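Local coordinates for elicitor protein Hrip2 (Magnaporthe oryzae, PDB 5FID), which probably acts as a secreted protein elicitor of the rice blast fungus, provoking defence responses in plants, at residues 4-10 / 38-44; 91-96 / 131-137; 13-17 / 52-57; 60-64 / 85-89. The protein carries 1 engineered substitution. All coordinates share one frame; numbering follows the deposited sequence.

Interaction 1. Residues 4-10 / 38-44; sequences QQAIVHN and QTFSEDF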
# COMPACT_ATOMS: atom_id res chain seq x y z
N GLN A 4 11.84 -2.51 14.71
CA GLN A 4 10.88 -1.61 14.09
C GLN A 4 9.83 -1.15 15.09
O GLN A 4 9.36 -1.94 15.91
CB GLN A 4 10.21 -2.29 12.90
CG GLN A 4 11.18 -2.67 11.81
CD GLN A 4 10.53 -3.49 10.73
OE1 GLN A 4 10.14 -2.97 9.69
NE2 GLN A 4 10.40 -4.80 10.97
N GLN A 5 9.45 0.12 15.02
CA GLN A 5 8.53 0.69 15.99
C GLN A 5 7.31 1.30 15.33
O GLN A 5 7.39 1.84 14.22
CB GLN A 5 9.24 1.75 16.82
CG GLN A 5 10.56 1.26 17.41
CD GLN A 5 10.38 0.52 18.71
OE1 GLN A 5 9.85 1.07 19.68
NE2 GLN A 5 10.83 -0.74 18.75
N ALA A 6 6.17 1.21 16.00
CA ALA A 6 5.01 2.01 15.64
C ALA A 6 4.98 3.13 16.67
O ALA A 6 5.02 2.87 17.87
CB ALA A 6 3.72 1.19 15.70
N ILE A 7 4.91 4.37 16.19
CA ILE A 7 5.10 5.53 17.05
C ILE A 7 3.98 6.53 16.85
O ILE A 7 3.59 6.81 15.72
CB ILE A 7 6.44 6.22 16.71
CG1 ILE A 7 7.61 5.25 16.89
CG2 ILE A 7 6.65 7.47 17.55
CD1 ILE A 7 8.86 5.73 16.20
N VAL A 8 3.46 7.09 17.94
CA VAL A 8 2.50 8.17 17.84
C VAL A 8 2.96 9.37 18.66
O VAL A 8 3.00 9.31 19.89
CB VAL A 8 1.09 7.74 18.31
CG1 VAL A 8 0.11 8.90 18.16
CG2 VAL A 8 0.60 6.55 17.50
N HIS A 9 3.30 10.46 17.98
CA HIS A 9 3.70 11.69 18.67
C HIS A 9 2.47 12.57 18.87
O HIS A 9 1.86 12.99 17.89
CB HIS A 9 4.70 12.50 17.86
CG HIS A 9 5.96 11.77 17.51
ND1 HIS A 9 6.87 11.36 18.45
CD2 HIS A 9 6.47 11.43 16.30
CE1 HIS A 9 7.89 10.76 17.84
NE2 HIS A 9 7.67 10.80 16.54
N ASN A 10 2.13 12.86 20.12
CA ASN A 10 1.02 13.78 20.38
C ASN A 10 1.48 15.24 20.45
O ASN A 10 1.93 15.70 21.49
CB ASN A 10 0.29 13.41 21.68
CG ASN A 10 -0.85 14.36 21.98
OD1 ASN A 10 -1.38 15.01 21.08
ND2 ASN A 10 -1.22 14.45 23.25
N GLN A 38 3.64 14.30 24.58
CA GLN A 38 4.20 12.97 24.80
C GLN A 38 4.11 12.06 23.58
O GLN A 38 3.35 12.33 22.64
CB GLN A 38 3.54 12.28 26.00
CG GLN A 38 3.96 12.83 27.36
CD GLN A 38 3.47 11.95 28.50
OE1 GLN A 38 2.28 11.65 28.59
NE2 GLN A 38 4.39 11.52 29.36
N THR A 39 4.88 10.98 23.61
CA THR A 39 4.94 10.04 22.49
C THR A 39 4.64 8.61 22.97
O THR A 39 5.12 8.16 24.02
CB THR A 39 6.33 10.09 21.80
OG1 THR A 39 6.51 11.38 21.19
CG2 THR A 39 6.45 9.02 20.72
N PHE A 40 3.81 7.92 22.19
CA PHE A 40 3.59 6.49 22.38
C PHE A 40 4.52 5.72 21.44
O PHE A 40 4.76 6.14 20.31
CB PHE A 40 2.13 6.15 22.03
CG PHE A 40 1.89 4.68 21.76
CD1 PHE A 40 1.53 3.83 22.80
CD2 PHE A 40 1.99 4.16 20.48
CE1 PHE A 40 1.28 2.48 22.56
CE2 PHE A 40 1.75 2.82 20.24
CZ PHE A 40 1.40 1.98 21.28
N SER A 41 5.03 4.58 21.89
CA SER A 41 5.72 3.69 20.96
C SER A 41 5.59 2.24 21.37
O SER A 41 5.47 1.94 22.56
CB SER A 41 7.19 4.08 20.81
OG SER A 41 7.87 3.91 22.02
N GLU A 42 5.62 1.35 20.39
CA GLU A 42 5.68 -0.08 20.68
C GLU A 42 6.55 -0.76 19.63
O GLU A 42 6.65 -0.28 18.51
CB GLU A 42 4.28 -0.71 20.68
CG GLU A 42 3.61 -0.77 19.30
CD GLU A 42 2.31 -1.55 19.34
OE1 GLU A 42 1.83 -1.84 20.47
OE2 GLU A 42 1.75 -1.89 18.27
N ASP A 43 7.18 -1.87 20.00
CA ASP A 43 7.85 -2.70 19.01
C ASP A 43 6.82 -3.23 18.04
O ASP A 43 5.69 -3.54 18.43
CB ASP A 43 8.52 -3.90 19.67
CG ASP A 43 9.66 -3.51 20.56
OD1 ASP A 43 10.00 -2.31 20.63
OD2 ASP A 43 10.23 -4.43 21.19
N PHE A 44 7.22 -3.36 16.77
CA PHE A 44 6.37 -3.99 15.76
C PHE A 44 5.93 -5.37 16.21
O PHE A 44 6.76 -6.23 16.55
CB PHE A 44 7.14 -4.15 14.45
CG PHE A 44 6.78 -3.14 13.40
CD1 PHE A 44 6.38 -1.86 13.75
CD2 PHE A 44 6.86 -3.48 12.06
CE1 PHE A 44 6.06 -0.93 12.77
CE2 PHE A 44 6.53 -2.55 11.07
CZ PHE A 44 6.14 -1.28 11.43
O HOH W 1 9.67 -0.18 22.05
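F44, A6 and Q5 bury the most surface where strand 39-43, an outermost strand of the five-stranded mixed sheet, pairs antiparallel with strand 5-10. F44 closes the pairing just past its end: its backbone N donates to Q4 O at 2.7 Å, and its ring receives Q4 CB over one face, 3.8 Å from the centroid. The ring edge is turned to the backbone N of A6, while Y67 of the other sheet stacks on F44. The amide of Q4 is held elsewhere, through OE1, by I129 N.

A6 and E42 form a hydrogen-bonded pair, A6 N to E42 O and E42 N to A6 O both measuring 3.0 Å. On the face they share with V8 and F40, A6 CB meets E42 CG at 4.1 Å. The carboxylate of E42 is taken up by R45, Y67 and S20.

Q5 starts out away from the neighbouring strand, but the bend at chi2 (-84°) brings its amide back beside D43. There Q5 NE2 donates to D43 OD1 at 2.6 Å, coming from above the carboxylate plane. Water 1 joins the same pair, donating to Q5 OE1 at 2.7 Å and to D43 OD1 at 2.6 Å. Farther along, H9 ND1 and T39 OG1 share a hydrogen bond in the imidazole plane, while H9 NE2 bonds to E132 of the neighbouring strand 131-135.

Two donors thus grip D43 OD1, an environment that would probably keep the carboxylate ionised, while A6, V8 and F40 turn apolar groups to the other sheet of the sandwich, alongside the carboxylate of E42.

Interaction 2. Residues 91-96 / 131-137; sequences KRVTLS and VEATLCA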
# COMPACT_ATOMS: atom_id res chain seq x y z
N LYS A 91 -7.12 19.35 12.50
CA LYS A 91 -5.68 19.58 12.63
C LYS A 91 -4.90 18.78 11.59
O LYS A 91 -5.48 17.98 10.86
CB LYS A 91 -5.20 19.18 14.03
CG LYS A 91 -5.87 19.94 15.15
CD LYS A 91 -5.49 21.43 15.11
CE LYS A 91 -6.13 22.17 16.27
NZ LYS A 91 -7.32 21.40 16.74
N ARG A 92 -3.59 18.99 11.53
CA ARG A 92 -2.76 18.23 10.60
C ARG A 92 -2.32 16.91 11.24
O ARG A 92 -1.92 16.89 12.41
CB ARG A 92 -1.54 19.04 10.17
CG ARG A 92 -0.62 18.31 9.19
CD ARG A 92 0.46 19.24 8.63
NE ARG A 92 -0.13 20.37 7.92
CZ ARG A 92 -0.43 20.39 6.62
NH1 ARG A 92 -0.19 19.33 5.86
NH2 ARG A 92 -0.96 21.48 6.09
N VAL A 93 -2.42 15.82 10.49
CA VAL A 93 -1.93 14.52 10.94
C VAL A 93 -1.05 13.92 9.85
O VAL A 93 -1.43 13.87 8.68
CB VAL A 93 -3.08 13.54 11.27
CG1 VAL A 93 -2.53 12.17 11.62
CG2 VAL A 93 -3.92 14.08 12.43
N THR A 94 0.14 13.47 10.25
CA THR A 94 1.07 12.83 9.32
C THR A 94 1.28 11.39 9.74
O THR A 94 1.20 11.07 10.92
CB THR A 94 2.42 13.57 9.29
OG1 THR A 94 3.02 13.52 10.59
CG2 THR A 94 2.23 15.02 8.88
N LEU A 95 1.55 10.52 8.78
CA LEU A 95 1.99 9.16 9.09
C LEU A 95 3.03 8.81 8.06
O LEU A 95 2.76 8.82 6.86
CB LEU A 95 0.82 8.17 9.02
CG LEU A 95 1.19 6.70 9.29
CD1 LEU A 95 1.51 6.49 10.76
CD2 LEU A 95 0.07 5.76 8.85
N SER A 96 4.25 8.52 8.51
CA SER A 96 5.35 8.28 7.59
C SER A 96 6.14 7.03 7.97
O SER A 96 6.35 6.77 9.15
CB SER A 96 6.28 9.49 7.61
OG SER A 96 7.48 9.22 6.91
N VAL A 131 6.82 3.00 11.71
CA VAL A 131 5.56 3.64 11.30
C VAL A 131 5.28 4.74 12.31
O VAL A 131 4.99 4.47 13.47
CB VAL A 131 4.40 2.64 11.23
CG1 VAL A 131 3.09 3.35 10.92
CG2 VAL A 131 4.67 1.61 10.15
N GLU A 132 5.38 5.99 11.86
CA GLU A 132 5.49 7.12 12.77
C GLU A 132 4.44 8.17 12.46
O GLU A 132 4.43 8.76 11.38
CB GLU A 132 6.90 7.72 12.67
CG GLU A 132 7.20 8.83 13.64
CD GLU A 132 8.68 9.20 13.64
OE1 GLU A 132 9.44 8.68 12.78
OE2 GLU A 132 9.08 10.00 14.50
N ALA A 133 3.54 8.38 13.42
CA ALA A 133 2.45 9.33 13.26
C ALA A 133 2.68 10.53 14.15
O ALA A 133 3.16 10.39 15.27
CB ALA A 133 1.12 8.68 13.60
N THR A 134 2.33 11.72 13.66
CA THR A 134 2.35 12.94 14.46
C THR A 134 0.96 13.58 14.45
O THR A 134 0.46 13.94 13.39
CB THR A 134 3.37 13.96 13.92
OG1 THR A 134 4.69 13.42 14.02
CG2 THR A 134 3.30 15.25 14.74
N LEU A 135 0.36 13.71 15.63
CA LEU A 135 -0.98 14.28 15.78
C LEU A 135 -0.82 15.78 15.90
O LEU A 135 0.06 16.24 16.63
CB LEU A 135 -1.65 13.73 17.04
CG LEU A 135 -1.64 12.22 17.25
CD1 LEU A 135 -2.27 11.88 18.60
CD2 LEU A 135 -2.38 11.52 16.12
N CYS A 136 -1.65 16.55 15.20
CA CYS A 136 -1.57 18.01 15.24
C CYS A 136 -0.18 18.51 14.86
O CYS A 136 0.40 19.36 15.55
CB CYS A 136 -1.96 18.55 16.62
SG CYS A 136 -3.58 18.01 17.20
N ALA A 137 0.36 17.98 13.77
CA ALA A 137 1.70 18.34 13.32
C ALA A 137 1.76 19.81 12.92
O ALA A 137 0.77 20.35 12.40
CB ALA A 137 2.11 17.47 12.15
O HOH W 2 -1.94 20.81 13.37
O HOH W 3 4.66 11.56 11.14
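Strands 93-96 and 131-135 run antiparallel, their axes 4.6 Å apart at closest and at 170°, as neighbours in the mixed sheet of this two-sheet beta sandwich. T94 with T134 and S96 with E132 are the hydrogen-bonded pairs, S96 N reaching E132 O at 2.9 Å; L95 and A133 form a non-hydrogen-bonded pair between them. Beyond the strands the chain turns at C136, which has a positive phi, and A137 N comes back to donate to R92 O at 2.9 Å, from above the carbonyl plane. Water 2 links the same two residues, R92 N to A137 O.

On the face looking into the sandwich, L95 does most of the apolar work. With CG anti to the backbone N (chi1 178°), it swings CD1 across to V131 CG1 at 3.5 Å and A133 CB at 3.6 Å. I65 and L80 of the other sheet cover this patch.

Where the C-terminus passes the start of 91-96, K91 lies against sulfur: its CG is 3.6 Å from C136 SG, the atom tied to C12 in a disulfide. R92 runs its aliphatic part along A137, and its guanidinium goes on to N105.

The opposite face carries the threonines, T94 and T134 side by side. T94 OG1 takes the position between backbone N and carbonyl carbon (chi1 61°), which sets it against T134 CB and turns it to a water. That molecule, water 3, lies 2.6 Å from T94 OG1 and donates to E132 O at 2.8 Å, so the carbonyl already bound by S96 N receives a second hydrogen bond.

Interaction 3. Residues 13-17 / 52-57; sequences QDTVY and KVSKTK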
# COMPACT_ATOMS: atom_id res chain seq x y z
N GLN A 13 -2.81 20.06 21.69
CA GLN A 13 -2.95 20.71 22.99
C GLN A 13 -3.68 19.82 23.97
O GLN A 13 -3.71 20.09 25.17
CB GLN A 13 -3.72 22.01 22.83
CG GLN A 13 -3.10 22.97 21.86
CD GLN A 13 -2.28 24.03 22.53
OE1 GLN A 13 -1.05 23.90 22.63
NE2 GLN A 13 -2.96 25.09 23.02
N ASP A 14 -4.29 18.76 23.44
CA ASP A 14 -5.14 17.90 24.24
C ASP A 14 -4.40 16.66 24.71
O ASP A 14 -3.46 16.20 24.05
CB ASP A 14 -6.37 17.47 23.44
CG ASP A 14 -7.28 18.64 23.10
OD1 ASP A 14 -7.37 19.58 23.92
OD2 ASP A 14 -7.90 18.62 22.03
N THR A 15 -4.82 16.13 25.85
CA THR A 15 -4.41 14.80 26.27
C THR A 15 -5.05 13.82 25.28
O THR A 15 -6.22 13.97 24.92
CB THR A 15 -4.89 14.51 27.70
OG1 THR A 15 -4.29 15.44 28.61
CG2 THR A 15 -4.53 13.10 28.14
N VAL A 16 -4.29 12.84 24.81
CA VAL A 16 -4.85 11.80 23.95
C VAL A 16 -4.59 10.42 24.52
O VAL A 16 -3.72 10.25 25.39
CB VAL A 16 -4.30 11.88 22.51
CG1 VAL A 16 -4.44 13.28 21.96
CG2 VAL A 16 -2.85 11.46 22.48
N TYR A 17 -5.34 9.43 24.06
CA TYR A 17 -5.22 8.06 24.55
C TYR A 17 -4.92 7.14 23.39
O TYR A 17 -5.54 7.26 22.33
CB TYR A 17 -6.49 7.64 25.29
CG TYR A 17 -6.78 8.56 26.45
CD1 TYR A 17 -6.33 8.27 27.72
CD2 TYR A 17 -7.46 9.75 26.25
CE1 TYR A 17 -6.58 9.14 28.79
CE2 TYR A 17 -7.71 10.62 27.31
CZ TYR A 17 -7.27 10.31 28.57
OH TYR A 17 -7.52 11.19 29.61
N LYS A 52 -5.43 2.35 18.06
CA LYS A 52 -6.49 3.35 18.21
C LYS A 52 -5.95 4.60 18.88
O LYS A 52 -5.09 4.51 19.75
CB LYS A 52 -7.65 2.81 19.05
CG LYS A 52 -8.33 1.58 18.50
CD LYS A 52 -9.49 1.17 19.41
CE LYS A 52 -10.21 -0.08 18.89
NZ LYS A 52 -11.31 -0.47 19.83
N VAL A 53 -6.45 5.77 18.45
CA VAL A 53 -6.01 7.06 18.96
C VAL A 53 -7.25 7.92 19.16
O VAL A 53 -8.00 8.17 18.23
CB VAL A 53 -5.08 7.78 17.96
CG1 VAL A 53 -4.56 9.07 18.55
CG2 VAL A 53 -3.91 6.87 17.57
N SER A 54 -7.47 8.38 20.39
CA SER A 54 -8.71 9.05 20.70
C SER A 54 -8.45 10.14 21.73
O SER A 54 -7.37 10.19 22.31
CB SER A 54 -9.72 8.02 21.22
OG SER A 54 -10.88 8.62 21.75
N LYS A 55 -9.41 11.04 21.93
CA LYS A 55 -9.29 12.03 23.00
C LYS A 55 -10.01 11.59 24.27
O LYS A 55 -10.07 12.35 25.24
CB LYS A 55 -9.82 13.38 22.53
CG LYS A 55 -8.95 14.07 21.50
CD LYS A 55 -9.60 15.37 21.08
CE LYS A 55 -8.85 16.01 19.95
NZ LYS A 55 -9.55 17.23 19.48
N THR A 56 -10.56 10.38 24.27
CA THR A 56 -11.15 9.82 25.49
C THR A 56 -10.48 8.51 25.88
O THR A 56 -10.01 7.75 25.03
CB THR A 56 -12.69 9.62 25.41
OG1 THR A 56 -13.01 8.77 24.30
CG2 THR A 56 -13.39 10.95 25.23
N LYS A 57 -10.45 8.25 27.18
CA LYS A 57 -9.88 7.02 27.69
C LYS A 57 -10.66 5.79 27.26
O LYS A 57 -10.13 4.69 27.19
CB LYS A 57 -9.78 7.07 29.22
CG LYS A 57 -8.68 6.21 29.76
CD LYS A 57 -8.44 6.45 31.24
CE LYS A 57 -7.20 5.68 31.70
NZ LYS A 57 -6.90 5.91 33.15
O HOH W 4 -8.55 14.66 26.02
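Y17 and S54 make the one beta bridge of this contact, an antiparallel hydrogen-bonded pair at the place where strand 16-22 begins and strand 49-54 ends. Both backbone bonds are sound: Y17 N gives its hydrogen to S54 O at 2.8 Å, nearly straight at 169°, and S54 N returns one to Y17 O at 3.0 Å. Toward the strand ends the backbones part, and water 4 spans the widening interval by donating to T15 O and K55 O.

Aromatic contact centres on Y17, which buries the most surface. After S54 the chain bends over the tyrosine ring, so that K57 N sits above one face and K57 CB lies 4.0 Å from the ring centroid, a CH-pi contact. K57 CG continues across to Y17 CD1 at 3.7 Å before the extended lysine chain leaves. At the ring edge, near its plane, K55 O approaches Y17 CE2 at 3.6 Å. The bend is fixed by an ST turn, in which S54 OG accepts from T56 N at 3.1 Å; S54 OG also bonds to T60 O.

Charge adds a looser tie. K55, extended beyond CG, brings NZ to D14 OD2 at 3.3 Å, a salt bridge whose hydrogen bond is weak; the stronger partner of this ammonium group is P87 O.

Within the six-stranded antiparallel sheet, strand 32-34 lies beside 16-22, away from 49-54, with V16 bonded to L34 through the backbone, while strand 63-69 flanks 49-54 on its other side. V16 and V53 face inward onto L135 of strand 131-135, in the opposing sheet.

Interaction 4. Residues 60-64 / 85-89; sequences TSPMF and GNPFA. Engineered in segment 60-64: M63 (natural residue Leu).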
# COMPACT_ATOMS: atom_id res chain seq x y z
N THR A 60 -13.46 6.21 22.31
CA THR A 60 -14.68 6.37 21.52
C THR A 60 -14.40 7.09 20.21
O THR A 60 -13.67 8.08 20.18
CB THR A 60 -15.76 7.13 22.30
OG1 THR A 60 -16.15 6.35 23.44
CG2 THR A 60 -16.98 7.36 21.44
N SER A 61 -14.97 6.57 19.13
CA SER A 61 -14.80 7.13 17.78
C SER A 61 -13.35 7.49 17.48
O SER A 61 -13.04 8.65 17.19
CB SER A 61 -15.69 8.35 17.60
OG SER A 61 -17.06 7.97 17.73
N PRO A 62 -12.45 6.49 17.55
CA PRO A 62 -11.02 6.80 17.42
C PRO A 62 -10.55 6.84 15.97
O PRO A 62 -11.13 6.22 15.07
CB PRO A 62 -10.37 5.60 18.09
CG PRO A 62 -11.28 4.46 17.69
CD PRO A 62 -12.68 5.04 17.65
N MSE A 63 -9.45 7.55 15.77
CA MSE A 63 -8.70 7.42 14.55
C MSE A 63 -7.91 6.13 14.74
O MSE A 63 -7.81 5.65 15.85
CB MSE A 63 -7.75 8.60 14.41
CG MSE A 63 -7.16 8.75 13.04
SE MSE A 63 -5.67 10.00 13.15
CE MSE A 63 -4.38 8.96 14.18
N PHE A 64 -7.42 5.53 13.66
CA PHE A 64 -6.48 4.42 13.84
C PHE A 64 -5.30 4.40 12.88
O PHE A 64 -5.35 4.96 11.78
CB PHE A 64 -7.18 3.04 13.97
CG PHE A 64 -7.55 2.36 12.67
CD1 PHE A 64 -6.59 1.72 11.89
CD2 PHE A 64 -8.88 2.29 12.27
CE1 PHE A 64 -6.94 1.06 10.71
CE2 PHE A 64 -9.24 1.63 11.08
CZ PHE A 64 -8.27 1.02 10.30
N GLY A 85 -13.72 7.12 13.04
CA GLY A 85 -13.76 8.46 13.61
C GLY A 85 -12.44 9.20 13.39
O GLY A 85 -11.49 8.63 12.88
N ASN A 86 -12.39 10.47 13.76
CA ASN A 86 -11.15 11.24 13.74
C ASN A 86 -11.28 12.50 14.58
O ASN A 86 -11.80 13.51 14.11
CB ASN A 86 -10.73 11.64 12.32
CG ASN A 86 -9.39 12.38 12.31
OD1 ASN A 86 -8.69 12.44 13.34
ND2 ASN A 86 -9.02 12.94 11.17
N PRO A 87 -10.79 12.43 15.82
CA PRO A 87 -10.85 13.53 16.78
C PRO A 87 -9.98 14.69 16.34
O PRO A 87 -10.11 15.80 16.86
CB PRO A 87 -10.26 12.92 18.06
CG PRO A 87 -10.38 11.46 17.89
CD PRO A 87 -10.21 11.21 16.42
N PHE A 88 -9.10 14.42 15.37
CA PHE A 88 -8.09 15.38 14.95
C PHE A 88 -8.35 15.90 13.55
O PHE A 88 -7.44 16.41 12.89
CB PHE A 88 -6.70 14.74 15.02
CG PHE A 88 -6.49 13.91 16.26
CD1 PHE A 88 -6.17 14.51 17.47
CD2 PHE A 88 -6.62 12.54 16.21
CE1 PHE A 88 -5.98 13.74 18.61
CE2 PHE A 88 -6.44 11.76 17.35
CZ PHE A 88 -6.12 12.37 18.55
N ALA A 89 -9.60 15.80 13.10
CA ALA A 89 -9.99 16.23 11.76
C ALA A 89 -9.67 17.70 11.45
O ALA A 89 -9.37 18.04 10.30
CB ALA A 89 -11.47 15.94 11.55
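The backbones of 60-64 and 85-89 come alongside without joining as strands: S61 and G85 lie 4.5 Å apart at CA, M63 and N86 4.6 Å, and no hydrogen bond crosses. Two carbonyl oxygens, P62 O and G85 O, lie 3.3 Å apart, both acceptors. What passes between the backbones is a CA-H...O contact from M63 CA to G85 O at 3.5 Å. G85 sits at phi 137° and psi 174°, angles open to glycine, and brings its bare CA close to S61 O.

M63, an engineered selenomethionine where the natural sequence has leucine, supplies the broadest side-chain contact. CG anti to the backbone N (chi1 -166°) carries it alongside N86, and its SE comes to 3.9 Å from N86 OD1. The same SE meets F88 CD2 at 4.1 Å, a Met-aromatic contact that reaches the ring obliquely, side chains crossing at about a right angle. P87 fills in nearer the backbone, its CD 4.1 Å from M63 CB. L135 of the opposing sheet touches both M63 and F88, placing them in the sandwich core.

N86 OD1 accepts from F88 N at 2.9 Å, while N86 to A89 forms a type I beta turn closed by a weak backbone bond. Asx turn and type I turn, with proline second, make the Asx-Pro turn, which lays the loop between strands 75-81 and 93-96 against the start of strand 63-69.

Interactions 1 and 2 share a sheet, since strands 5-10 and 131-135 are neighbours in it: H9 N reaches A133 O at 2.7 Å, and H9 NE2 reaches E132 OE2 at 2.6 Å. Interactions 3 and 4 are joined in the other sheet, with V53 O 2.9 Å from M63 N and centres 9 Å apart. Between the sheets L135 is the meeting point: its CD1 lies 3.6 Å from V53 CG1 and 3.9 Å from F88 CZ, and its CD2 is 3.8 Å from M63 CE. Interactions 1 and 4 stay apart, centres about 17 Å from each other. The disulfide of C136 with C12 ties the end of interaction 2 to the link between strands 5-10 and 16-22.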